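Local coordinates for hypothetical protein (Bacteroides caccae, PDB 4M8R), which is of unknown function but pairs an Ig-like N-terminal domain with a WD40-like beta-propeller domain, a type of scaffold that often serves molecular recognition, at residues H149-G163 with L167-F181. Residues are numbered along the deposited sequence; the frame is centred on the assembly and turned at random.
Sequences HPDFRSVVNLQKTYG and LAEENGVQQPFFLDF
Gln174 OE1 receives two N-H groups of Arg153: NH2 at 2.9 Å, and NE through a longer, weak bond. The NH2 donor stands above the amide's carbonyl plane, and the guanidinium and amide planes are nearly perpendicular (81°). The bend of Gln174 at chi2 (-69°) brings the amide over toward Glu169 on the neighbouring strand, where its NE2 donates to Glu169 OE1; Arg153 NH1 turns instead to a salt bridge with Asp259. A leucine in place of Gln174 would probably leave NE and NH2 of Arg153 without this acceptor and Glu169 OE1 without its amide donor.

Next to this polar cluster, Arg153 and Leu167 form an antiparallel hydrogen-bonded pair in which Leu167 N donates to Arg153 O at 2.8 Å, while the return bond is weak. A side chain carries the pairing further: Asp151 OD2 accepts Glu169 N at 2.8 Å on its syn side. Alongside, the methyl of Ala168 packs against His149, whose NE2 lies over a face of the Phe177 ring, 3.7 Å from Phe177 CE1, the rings tilted by 34°.

At the far end Phe181 N donates to Tyr162 O at 3.1 Å. Phe181 presents its ring edge to the face of Tyr162 and sets CB over that same ring, 3.4 Å from Tyr162 CE2, while Gly163 CA rests on a Phe181 face in a CH-pi contact.

The example illustrates how side chains supplement a short backbone ladder: strand 153-156 edges a four-stranded antiparallel sheet with 163-170, 173-180 and 186-188, an up-and-down meander consistent with a blade of the WD40-like beta-propeller.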
ATOM      1  N   HIS A 149      38.855   6.365   4.182  1.00 63.52           N
ATOM      2  CA  HIS A 149      38.627   6.821   2.808  1.00 64.11           C
ATOM      3  C   HIS A 149      38.579   8.352   2.781  1.00 63.04           C
ATOM      4  O   HIS A 149      37.510   8.940   2.617  1.00 62.32           O
ATOM      5  CB  HIS A 149      37.333   6.222   2.243  1.00 61.94           C
ATOM      6  CG  HIS A 149      37.364   4.730   2.125  1.00 63.98           C
ATOM      7  ND1 HIS A 149      38.172   4.071   1.223  1.00 67.55           N
ATOM      8  CD2 HIS A 149      36.694   3.768   2.804  1.00 63.80           C
ATOM      9  CE1 HIS A 149      37.997   2.767   1.351  1.00 66.93           C
ATOM     10  NE2 HIS A 149      37.105   2.557   2.302  1.00 64.32           N
ATOM     11  N   PRO A 150      39.746   9.004   2.931  1.00 63.51           N
ATOM     12  CA  PRO A 150      39.788  10.465   3.032  1.00 63.28           C
ATOM     13  C   PRO A 150      39.342  11.185   1.764  1.00 62.03           C
ATOM     14  O   PRO A 150      39.005  12.360   1.817  1.00 61.23           O
ATOM     15  CB  PRO A 150      41.262  10.757   3.325  1.00 66.40           C
ATOM     16  CG  PRO A 150      42.003   9.595   2.765  1.00 67.50           C
ATOM     17  CD  PRO A 150      41.095   8.410   2.913  1.00 65.41           C
ATOM     18  N   ASP A 151      39.336  10.471   0.643  1.00 62.59           N
ATOM     19  CA  ASP A 151      38.925  11.024  -0.648  1.00 63.33           C
ATOM     20  C   ASP A 151      37.427  10.831  -0.933  1.00 60.25           C
ATOM     21  O   ASP A 151      36.990  11.010  -2.074  1.00 60.14           O
ATOM     22  CB  ASP A 151      39.760  10.392  -1.775  1.00 65.71           C
ATOM     23  CG  ASP A 151      39.659   8.863  -1.811  1.00 65.37           C
ATOM     24  OD1 ASP A 151      39.499   8.235  -0.735  1.00 64.73           O
ATOM     25  OD2 ASP A 151      39.752   8.290  -2.916  1.00 65.71           O
ATOM     26  N   PHE A 152      36.653  10.481   0.098  1.00 56.71           N
ATOM     27  CA  PHE A 152      35.218  10.214  -0.038  1.00 52.69           C
ATOM     28  C   PHE A 152      34.541  11.356  -0.776  1.00 53.29           C
ATOM     29  O   PHE A 152      34.707  12.520  -0.426  1.00 55.26           O
ATOM     30  CB  PHE A 152      34.584  10.008   1.345  1.00 50.69           C
ATOM     31  CG  PHE A 152      33.269   9.262   1.334  1.00 47.27           C
ATOM     32  CD1 PHE A 152      33.072   8.145   0.531  1.00 46.39           C
ATOM     33  CD2 PHE A 152      32.243   9.644   2.191  1.00 45.80           C
ATOM     34  CE1 PHE A 152      31.871   7.456   0.553  1.00 44.01           C
ATOM     35  CE2 PHE A 152      31.042   8.955   2.222  1.00 43.40           C
ATOM     36  CZ  PHE A 152      30.857   7.860   1.400  1.00 42.69           C
ATOM     37  N   ARG A 153      33.764  11.002  -1.792  1.00 52.95           N
ATOM     38  CA  ARG A 153      33.373  11.932  -2.839  1.00 53.85           C
ATOM     39  C   ARG A 153      31.949  11.647  -3.297  1.00 51.48           C
ATOM     40  O   ARG A 153      31.487  10.515  -3.200  1.00 49.94           O
ATOM     41  CB  ARG A 153      34.329  11.721  -4.004  1.00 56.49           C
ATOM     42  CG  ARG A 153      34.481  12.877  -4.963  1.00 59.34           C
ATOM     43  CD  ARG A 153      35.687  12.627  -5.855  1.00 62.68           C
ATOM     44  NE  ARG A 153      35.537  11.394  -6.635  1.00 61.68           N
ATOM     45  CZ  ARG A 153      35.411  11.330  -7.963  1.00 62.63           C
ATOM     46  NH1 ARG A 153      35.424  12.428  -8.717  1.00 64.29           N
ATOM     47  NH2 ARG A 153      35.283  10.146  -8.548  1.00 61.49           N
ATOM     48  N   SER A 154      31.265  12.668  -3.809  1.00 51.53           N
ATOM     49  CA  SER A 154      29.936  12.499  -4.401  1.00 50.56           C
ATOM     50  C   SER A 154      28.978  11.879  -3.390  1.00 47.64           C
ATOM     51  O   SER A 154      28.278  10.906  -3.676  1.00 45.62           O
ATOM     52  CB  SER A 154      30.028  11.632  -5.660  1.00 51.79           C
ATOM     53  OG  SER A 154      28.816  11.666  -6.388  1.00 53.51           O
ATOM     54  N   VAL A 155      28.953  12.465  -2.204  1.00 47.07           N
ATOM     55  CA  VAL A 155      28.286  11.857  -1.068  1.00 44.96           C
ATOM     56  C   VAL A 155      26.777  12.061  -1.127  1.00 43.10           C
ATOM     57  O   VAL A 155      26.297  13.179  -1.300  1.00 43.61           O
ATOM     58  CB  VAL A 155      28.851  12.405   0.249  1.00 47.08           C
ATOM     59  CG1 VAL A 155      28.169  11.747   1.436  1.00 45.56           C
ATOM     60  CG2 VAL A 155      30.354  12.168   0.294  1.00 49.12           C
ATOM     61  N   VAL A 156      26.042  10.964  -0.972  1.00 41.04           N
ATOM     62  CA  VAL A 156      24.589  10.962  -1.062  1.00 39.48           C
ATOM     63  C   VAL A 156      24.000  10.022  -0.025  1.00 37.43           C
ATOM     64  O   VAL A 156      24.719   9.241   0.597  1.00 36.81           O
ATOM     65  CB  VAL A 156      24.112  10.504  -2.453  1.00 39.80           C
ATOM     66  CG1 VAL A 156      24.586  11.467  -3.523  1.00 41.72           C
ATOM     67  CG2 VAL A 156      24.600   9.094  -2.762  1.00 39.63           C
ATOM     68  N   ASN A 157      22.685  10.092   0.142  1.00 36.58           N
ATOM     69  CA  ASN A 157      21.979   9.245   1.090  1.00 35.25           C
ATOM     70  C   ASN A 157      20.865   8.488   0.406  1.00 35.17           C
ATOM     71  O   ASN A 157      20.161   9.037  -0.433  1.00 36.53           O
ATOM     72  CB  ASN A 157      21.385  10.096   2.208  1.00 36.04           C
ATOM     73  CG  ASN A 157      20.387   9.327   3.067  1.00 35.72           C
ATOM     74  OD1 ASN A 157      19.185   9.593   3.025  1.00 36.13           O
ATOM     75  ND2 ASN A 157      20.881   8.372   3.856  1.00 34.93           N
ATOM     76  N   LEU A 158      20.720   7.215   0.750  1.00 35.11           N
ATOM     77  CA  LEU A 158      19.517   6.477   0.416  1.00 35.32           C
ATOM     78  C   LEU A 158      18.628   6.523   1.637  1.00 36.11           C
ATOM     79  O   LEU A 158      19.024   6.081   2.708  1.00 36.72           O
ATOM     80  CB  LEU A 158      19.838   5.033   0.046  1.00 33.94           C
ATOM     81  CG  LEU A 158      18.621   4.154  -0.257  1.00 33.21           C
ATOM     82  CD1 LEU A 158      17.775   4.746  -1.375  1.00 33.56           C
ATOM     83  CD2 LEU A 158      19.082   2.750  -0.611  1.00 33.29           C
ATOM     84  N   GLN A 159      17.425   7.059   1.483  1.00 39.25           N
ATOM     85  CA  GLN A 159      16.565   7.291   2.630  1.00 41.44           C
ATOM     86  C   GLN A 159      16.408   6.033   3.488  1.00 38.81           C
ATOM     87  O   GLN A 159      16.298   4.924   2.968  1.00 35.52           O
ATOM     88  CB  GLN A 159      15.198   7.838   2.205  1.00 47.82           C
ATOM     89  CG  GLN A 159      14.392   6.939   1.278  1.00 55.61           C
ATOM     90  CD  GLN A 159      12.934   7.369   1.149  1.00 66.66           C
ATOM     91  OE1 GLN A 159      12.498   8.347   1.767  1.00 67.12           O
ATOM     92  NE2 GLN A 159      12.171   6.630   0.343  1.00 70.80           N
ATOM     93  N   LYS A 160      16.430   6.236   4.804  1.00 38.51           N
ATOM     94  CA  LYS A 160      16.232   5.189   5.821  1.00 36.92           C
ATOM     95  C   LYS A 160      17.428   4.281   6.074  1.00 33.96           C
ATOM     96  O   LYS A 160      17.355   3.423   6.942  1.00 34.75           O
ATOM     97  CB  LYS A 160      14.986   4.343   5.537  1.00 39.14           C
ATOM     98  CG  LYS A 160      13.710   5.153   5.400  1.00 43.24           C
ATOM     99  CD  LYS A 160      12.527   4.248   5.123  1.00 45.90           C
ATOM    100  CE  LYS A 160      11.242   5.045   5.011  1.00 50.99           C
ATOM    101  NZ  LYS A 160      10.111   4.166   4.607  1.00 57.77           N
ATOM    102  N   THR A 161      18.525   4.459   5.348  1.00 32.85           N
ATOM    103  CA  THR A 161      19.707   3.623   5.552  1.00 31.77           C
ATOM    104  C   THR A 161      20.560   4.056   6.737  1.00 31.92           C
ATOM    105  O   THR A 161      21.378   3.279   7.221  1.00 32.69           O
ATOM    106  CB  THR A 161      20.596   3.593   4.298  1.00 31.67           C
ATOM    107  OG1 THR A 161      20.982   4.926   3.946  1.00 31.46           O
ATOM    108  CG2 THR A 161      19.847   2.953   3.148  1.00 31.32           C
ATOM    109  N   TYR A 162      20.357   5.283   7.205  1.00 33.25           N
ATOM    110  CA  TYR A 162      21.147   5.873   8.301  1.00 34.24           C
ATOM    111  C   TYR A 162      22.641   5.702   8.049  1.00 34.17           C
ATOM    112  O   TYR A 162      23.370   5.118   8.857  1.00 33.83           O
ATOM    113  CB  TYR A 162      20.734   5.320   9.679  1.00 33.90           C
ATOM    114  CG  TYR A 162      21.178   6.199  10.839  1.00 35.42           C
ATOM    115  CD1 TYR A 162      20.761   7.525  10.934  1.00 36.29           C
ATOM    116  CD2 TYR A 162      21.992   5.700  11.851  1.00 35.82           C
ATOM    117  CE1 TYR A 162      21.155   8.333  11.990  1.00 36.61           C
ATOM    118  CE2 TYR A 162      22.393   6.501  12.915  1.00 36.11           C
ATOM    119  CZ  TYR A 162      21.971   7.817  12.977  1.00 36.82           C
ATOM    120  OH  TYR A 162      22.361   8.617  14.029  1.00 36.33           O
ATOM    121  N   GLY A 163      23.067   6.225   6.905  1.00 33.72           N
ATOM    122  CA  GLY A 163      24.465   6.258   6.523  1.00 34.38           C
ATOM    123  C   GLY A 163      24.610   6.938   5.176  1.00 35.94           C
ATOM    124  O   GLY A 163      23.613   7.367   4.586  1.00 36.18           O
ATOM    125  N   LEU A 167      31.824   7.776  -3.446  1.00 46.86           N
ATOM    126  CA  LEU A 167      32.913   7.132  -4.172  1.00 48.75           C
ATOM    127  C   LEU A 167      34.246   7.353  -3.476  1.00 51.66           C
ATOM    128  O   LEU A 167      34.498   8.431  -2.935  1.00 52.95           O
ATOM    129  CB  LEU A 167      32.995   7.682  -5.592  1.00 49.42           C
ATOM    130  CG  LEU A 167      31.730   7.542  -6.434  1.00 48.36           C
ATOM    131  CD1 LEU A 167      31.928   8.212  -7.784  1.00 49.88           C
ATOM    132  CD2 LEU A 167      31.354   6.078  -6.604  1.00 47.19           C
ATOM    133  N   ALA A 168      35.096   6.329  -3.505  1.00 53.78           N
ATOM    134  CA  ALA A 168      36.443   6.411  -2.952  1.00 57.25           C
ATOM    135  C   ALA A 168      37.388   5.468  -3.691  1.00 62.13           C
ATOM    136  O   ALA A 168      36.958   4.484  -4.294  1.00 60.65           O
ATOM    137  CB  ALA A 168      36.429   6.083  -1.472  1.00 56.79           C
ATOM    138  N   GLU A 169      38.678   5.791  -3.649  1.00 69.28           N
ATOM    139  CA  GLU A 169      39.698   4.993  -4.318  1.00 72.09           C
ATOM    140  C   GLU A 169      39.875   3.671  -3.591  1.00 71.81           C
ATOM    141  O   GLU A 169      40.010   3.644  -2.370  1.00 72.24           O
ATOM    142  CB  GLU A 169      41.030   5.743  -4.345  1.00 77.86           C
ATOM    143  CG  GLU A 169      42.102   5.094  -5.210  1.00 82.39           C
ATOM    144  CD  GLU A 169      42.033   5.523  -6.665  1.00 85.05           C
ATOM    145  OE1 GLU A 169      40.924   5.809  -7.167  1.00 82.05           O
ATOM    146  OE2 GLU A 169      43.100   5.578  -7.310  1.00 88.94           O
ATOM    147  N   GLU A 170      39.869   2.580  -4.349  1.00 74.08           N
ATOM    148  CA  GLU A 170      40.107   1.249  -3.801  1.00 76.81           C
ATOM    149  C   GLU A 170      40.639   0.355  -4.911  1.00 77.28           C
ATOM    150  O   GLU A 170      40.012   0.239  -5.966  1.00 77.18           O
ATOM    151  CB  GLU A 170      38.815   0.664  -3.221  1.00 79.10           C
ATOM    152  CG  GLU A 170      38.991  -0.636  -2.435  1.00 82.98           C
ATOM    153  CD  GLU A 170      39.442  -0.424  -0.997  1.00 87.57           C
ATOM    154  OE1 GLU A 170      40.199   0.534  -0.729  1.00 92.66           O
ATOM    155  OE2 GLU A 170      39.038  -1.228  -0.128  1.00 90.50           O
ATOM    156  N   ASN A 171      41.796  -0.259  -4.669  1.00 77.00           N
ATOM    157  CA  ASN A 171      42.468  -1.090  -5.668  1.00 78.37           C
ATOM    158  C   ASN A 171      42.667  -0.353  -6.992  1.00 75.93           C
ATOM    159  O   ASN A 171      42.470  -0.917  -8.066  1.00 76.24           O
ATOM    160  CB  ASN A 171      41.704  -2.405  -5.885  1.00 79.17           C
ATOM    161  CG  ASN A 171      41.569  -3.220  -4.608  1.00 79.74           C
ATOM    162  OD1 ASN A 171      42.461  -3.220  -3.761  1.00 83.62           O
ATOM    163  ND2 ASN A 171      40.454  -3.932  -4.472  1.00 76.76           N
ATOM    164  N   GLY A 172      43.037   0.923  -6.902  1.00 74.10           N
ATOM    165  CA  GLY A 172      43.400   1.713  -8.074  1.00 73.40           C
ATOM    166  C   GLY A 172      42.259   2.296  -8.887  1.00 71.02           C
ATOM    167  O   GLY A 172      42.504   2.912  -9.926  1.00 70.44           O
ATOM    168  N   VAL A 173      41.016   2.103  -8.438  1.00 67.33           N
ATOM    169  CA  VAL A 173      39.850   2.659  -9.136  1.00 65.08           C
ATOM    170  C   VAL A 173      38.818   3.238  -8.180  1.00 61.17           C
ATOM    171  O   VAL A 173      38.846   2.975  -6.980  1.00 59.11           O
ATOM    172  CB  VAL A 173      39.151   1.615 -10.040  1.00 64.65           C
ATOM    173  CG1 VAL A 173      40.071   1.176 -11.172  1.00 68.10           C
ATOM    174  CG2 VAL A 173      38.672   0.415  -9.232  1.00 62.87           C
ATOM    175  N   GLN A 174      37.905   4.027  -8.740  1.00 61.43           N
ATOM    176  CA  GLN A 174      36.798   4.608  -7.990  1.00 59.35           C
ATOM    177  C   GLN A 174      35.708   3.559  -7.788  1.00 57.01           C
ATOM    178  O   GLN A 174      35.265   2.922  -8.750  1.00 55.91           O
ATOM    179  CB  GLN A 174      36.233   5.833  -8.731  1.00 60.25           C
ATOM    180  CG  GLN A 174      37.138   7.057  -8.692  1.00 62.81           C
ATOM    181  CD  GLN A 174      37.228   7.672  -7.299  1.00 63.13           C
ATOM    182  OE1 GLN A 174      36.229   8.132  -6.747  1.00 60.42           O
ATOM    183  NE2 GLN A 174      38.427   7.696  -6.733  1.00 66.71           N
ATOM    184  N   GLN A 175      35.285   3.390  -6.536  1.00 55.87           N
ATOM    185  CA  GLN A 175      34.276   2.400  -6.170  1.00 53.45           C
ATOM    186  C   GLN A 175      33.300   2.955  -5.142  1.00 50.08           C
ATOM    187  O   GLN A 175      33.654   3.828  -4.350  1.00 49.19           O
ATOM    188  CB  GLN A 175      34.939   1.162  -5.580  1.00 56.68           C
ATOM    189  CG  GLN A 175      35.911   0.474  -6.517  1.00 62.85           C
ATOM    190  CD  GLN A 175      36.147  -0.973  -6.125  1.00 65.36           C
ATOM    191  OE1 GLN A 175      35.202  -1.758  -6.031  1.00 63.84           O
ATOM    192  NE2 GLN A 175      37.410  -1.339  -5.917  1.00 68.29           N
ATOM    193  N   PRO A 176      32.060   2.440  -5.142  1.00 47.34           N
ATOM    194  CA  PRO A 176      31.068   2.901  -4.184  1.00 45.12           C
ATOM    195  C   PRO A 176      31.211   2.253  -2.809  1.00 43.07           C
ATOM    196  O   PRO A 176      31.432   1.041  -2.714  1.00 40.79           O
ATOM    197  CB  PRO A 176      29.745   2.494  -4.830  1.00 44.36           C
ATOM    198  CG  PRO A 176      30.087   1.307  -5.649  1.00 45.27           C
ATOM    199  CD  PRO A 176      31.476   1.541  -6.150  1.00 47.23           C
ATOM    200  N   PHE A 177      31.070   3.075  -1.770  1.00 42.74           N
ATOM    201  CA  PHE A 177      31.074   2.624  -0.380  1.00 43.09           C
ATOM    202  C   PHE A 177      29.899   3.195   0.393  1.00 40.84           C
ATOM    203  O   PHE A 177      29.396   4.264   0.065  1.00 41.60           O
ATOM    204  CB  PHE A 177      32.355   3.071   0.306  1.00 46.10           C
ATOM    205  CG  PHE A 177      33.567   2.352  -0.176  1.00 49.52           C
ATOM    206  CD1 PHE A 177      33.973   1.178   0.436  1.00 51.32           C
ATOM    207  CD2 PHE A 177      34.293   2.840  -1.247  1.00 50.84           C
ATOM    208  CE1 PHE A 177      35.092   0.505  -0.007  1.00 53.62           C
ATOM    209  CE2 PHE A 177      35.408   2.171  -1.697  1.00 53.45           C
ATOM    210  CZ  PHE A 177      35.810   1.003  -1.076  1.00 54.60           C
ATOM    211  N   PHE A 178      29.493   2.477   1.435  1.00 38.97           N
ATOM    212  CA  PHE A 178      28.488   2.944   2.377  1.00 38.04           C
ATOM    213  C   PHE A 178      29.137   3.117   3.744  1.00 39.86           C
ATOM    214  O   PHE A 178      29.732   2.178   4.273  1.00 41.17           O
ATOM    215  CB  PHE A 178      27.350   1.926   2.471  1.00 36.51           C
ATOM    216  CG  PHE A 178      26.332   2.235   3.541  1.00 34.28           C
ATOM    217  CD1 PHE A 178      25.402   3.249   3.361  1.00 33.57           C
ATOM    218  CD2 PHE A 178      26.288   1.493   4.710  1.00 33.01           C
ATOM    219  CE1 PHE A 178      24.463   3.530   4.336  1.00 33.24           C
ATOM    220  CE2 PHE A 178      25.347   1.766   5.688  1.00 32.76           C
ATOM    221  CZ  PHE A 178      24.433   2.785   5.505  1.00 32.31           C
ATOM    222  N   LEU A 179      29.051   4.329   4.294  1.00 40.56           N
ATOM    223  CA  LEU A 179      29.479   4.587   5.664  1.00 40.58           C
ATOM    224  C   LEU A 179      28.274   4.464   6.583  1.00 37.40           C
ATOM    225  O   LEU A 179      27.338   5.239   6.462  1.00 35.39           O
ATOM    226  CB  LEU A 179      30.079   5.989   5.797  1.00 42.83           C
ATOM    227  CG  LEU A 179      30.331   6.436   7.241  1.00 44.99           C
ATOM    228  CD1 LEU A 179      31.366   5.539   7.905  1.00 45.57           C
ATOM    229  CD2 LEU A 179      30.765   7.890   7.278  1.00 48.31           C
ATOM    230  N   ASP A 180      28.319   3.503   7.501  1.00 37.82           N
ATOM    231  CA  ASP A 180      27.209   3.221   8.411  1.00 37.82           C
ATOM    232  C   ASP A 180      27.321   4.107   9.646  1.00 38.27           C
ATOM    233  O   ASP A 180      28.302   4.022  10.376  1.00 40.52           O
ATOM    234  CB  ASP A 180      27.241   1.738   8.814  1.00 38.04           C
ATOM    235  CG  ASP A 180      26.044   1.316   9.665  1.00 38.29           C
ATOM    236  OD1 ASP A 180      25.491   2.149  10.414  1.00 38.08           O
ATOM    237  OD2 ASP A 180      25.655   0.128   9.589  1.00 38.39           O
ATOM    238  N   PHE A 181      26.324   4.957   9.879  1.00 37.84           N
ATOM    239  CA  PHE A 181      26.351   5.862  11.035  1.00 40.74           C
ATOM    240  C   PHE A 181      26.323   5.135  12.382  1.00 39.52           C
ATOM    241  O   PHE A 181      26.898   5.624  13.347  1.00 41.03           O
ATOM    242  CB  PHE A 181      25.186   6.868  11.006  1.00 42.12           C
ATOM    243  CG  PHE A 181      25.336   7.984   9.993  1.00 42.39           C
ATOM    244  CD1 PHE A 181      26.577   8.517   9.666  1.00 43.38           C
ATOM    245  CD2 PHE A 181      24.206   8.542   9.413  1.00 42.45           C
ATOM    246  CE1 PHE A 181      26.681   9.551   8.749  1.00 44.36           C
ATOM    247  CE2 PHE A 181      24.308   9.580   8.504  1.00 43.53           C
ATOM    248  CZ  PHE A 181      25.547  10.086   8.172  1.00 43.81           C
TER